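Local coordinates for transcriptional regulator, IclR family (Alicyclobacillus acidocaldarius subsp. acidocaldarius, PDB 5TJJ), which probably binds DNA as a dimeric transcription factor of the IclR family, pairing a winged helix-turn-helix domain with a GAF-like C-terminal domain, at residues Val58-Asp61 and Arg66-Leu69. Residues are numbered along the deposited sequence; the frame is centred on the assembly and turned at random.
Sequences VSYD and RYSL
Ser59 and Ser68 face each other across two antiparallel strands as a hydrogen-bonded pair. Ser59 N donates to Ser68 O at 2.8 Å, the straighter of the pair's two backbone bonds. The return bond, Ser68 N to Ser59 O, is 2.9 Å and more bent, at 147°. Further along, Asp61 N reaches Arg66 O at 3.0 Å. Each of these carbonyl oxygens also meets a CA-H; the shortest such contact is Tyr67 CA to Ser59 O, 3.1 Å.

The two serine side chains share one face of the sheet. Their hydroxyls, Ser59 OG and Ser68 OG, lie 3.4 Å apart, a weak hydrogen bond in which either could donate. Asp61 and Arg66 point to this face too, but their polar ends have other partners. Asp61 OD1 accepts from Gln63 N in the connecting turn, and Arg66 NH1 donates to Gln28 O.

The hairpin is the wing of a winged helix-turn-helix domain. Strand 66-69 is its middle strand, flanked on the other edge by strand 29-30.

Tyr60 and Tyr67 form a non-hydrogen-bonded pair on the opposite face. Their ring planes are inclined at 41°, with centroids 4.7 Å apart. Tyr60 CD1 sits over one face of the Tyr67 ring, toward its rim. Tyr67 has CG anti to its carbonyl carbon (chi1 -63°), which swings the ring across beneath strand 58-61. Val58 CG1 meets the edge of that ring at CD1, 3.8 Å away. Helix 42-54 packs against this face, with Leu46 and Leu49 touching Tyr67 and Leu52 touching Val58.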
loop_
_atom_site.group_PDB
_atom_site.type_symbol
_atom_site.label_atom_id
_atom_site.label_comp_id
_atom_site.label_asym_id
_atom_site.label_seq_id
_atom_site.Cartn_x
_atom_site.Cartn_y
_atom_site.Cartn_z
ATOM N N VAL A 58 0.827 13.847 -5.688
ATOM C CA VAL A 58 2.189 14.152 -6.152
ATOM C C VAL A 58 2.688 15.354 -5.365
ATOM O O VAL A 58 1.884 16.170 -4.927
ATOM C CB VAL A 58 2.177 14.445 -7.683
ATOM C CG1 VAL A 58 3.377 15.273 -8.129
ATOM C CG2 VAL A 58 2.096 13.131 -8.469
ATOM N N SER A 59 3.996 15.481 -5.168
ATOM C CA SER A 59 4.550 16.778 -4.725
ATOM C C SER A 59 5.596 17.307 -5.662
ATOM O O SER A 59 6.145 16.593 -6.487
ATOM C CB SER A 59 5.066 16.759 -3.279
ATOM O OG SER A 59 5.528 15.487 -2.909
ATOM N N TYR A 60 5.837 18.600 -5.523
ATOM C CA TYR A 60 6.766 19.335 -6.369
ATOM C C TYR A 60 7.712 20.098 -5.433
ATOM O O TYR A 60 7.298 20.632 -4.411
ATOM C CB TYR A 60 5.964 20.264 -7.291
ATOM C CG TYR A 60 6.784 21.154 -8.198
ATOM C CD1 TYR A 60 7.468 20.622 -9.290
ATOM C CD2 TYR A 60 6.849 22.537 -7.993
ATOM C CE1 TYR A 60 8.203 21.418 -10.142
ATOM C CE2 TYR A 60 7.590 23.343 -8.844
ATOM C CZ TYR A 60 8.267 22.776 -9.918
ATOM O OH TYR A 60 9.035 23.554 -10.780
ATOM N N ASP A 61 8.987 20.104 -5.769
ATOM C CA ASP A 61 9.978 20.834 -5.027
ATOM C C ASP A 61 10.352 22.034 -5.925
ATOM O O ASP A 61 10.975 21.844 -6.972
ATOM C CB ASP A 61 11.162 19.912 -4.741
ATOM C CG ASP A 61 12.340 20.632 -4.131
ATOM O OD1 ASP A 61 12.241 21.833 -3.797
ATOM O OD2 ASP A 61 13.385 19.980 -3.988
ATOM N N ARG A 66 11.511 19.207 -9.382
ATOM C CA ARG A 66 11.282 17.764 -9.482
ATOM C C ARG A 66 10.019 17.355 -8.753
ATOM O O ARG A 66 9.691 17.903 -7.695
ATOM C CB ARG A 66 12.456 16.986 -8.918
ATOM C CG ARG A 66 13.660 17.021 -9.825
ATOM C CD ARG A 66 14.957 16.634 -9.133
ATOM N NE ARG A 66 16.083 16.827 -10.050
ATOM C CZ ARG A 66 16.445 15.988 -11.023
ATOM N NH1 ARG A 66 15.792 14.844 -11.224
ATOM N NH2 ARG A 66 17.471 16.293 -11.799
ATOM N N TYR A 67 9.327 16.378 -9.350
ATOM C CA TYR A 67 8.093 15.819 -8.834
ATOM C C TYR A 67 8.380 14.466 -8.190
ATOM O O TYR A 67 9.319 13.752 -8.574
ATOM C CB TYR A 67 7.063 15.629 -9.969
ATOM C CG TYR A 67 6.614 16.911 -10.656
ATOM C CD1 TYR A 67 5.495 17.619 -10.208
ATOM C CD2 TYR A 67 7.305 17.421 -11.756
ATOM C CE1 TYR A 67 5.075 18.791 -10.846
ATOM C CE2 TYR A 67 6.901 18.596 -12.381
ATOM C CZ TYR A 67 5.781 19.278 -11.930
ATOM O OH TYR A 67 5.387 20.454 -12.554
ATOM N N SER A 68 7.536 14.102 -7.232
ATOM C CA SER A 68 7.689 12.862 -6.507
ATOM C C SER A 68 6.353 12.413 -5.999
ATOM O O SER A 68 5.392 13.203 -5.987
ATOM C CB SER A 68 8.628 13.062 -5.325
ATOM O OG SER A 68 8.204 14.178 -4.565
ATOM N N LEU A 69 6.298 11.143 -5.595
ATOM C CA LEU A 69 5.091 10.607 -4.963
ATOM C C LEU A 69 4.662 11.447 -3.768
ATOM O O LEU A 69 5.450 11.684 -2.868
ATOM C CB LEU A 69 5.293 9.166 -4.520
ATOM C CG LEU A 69 5.439 8.137 -5.649
ATOM C CD1 LEU A 69 5.486 6.727 -5.090
ATOM C CD2 LEU A 69 4.312 8.246 -6.669
#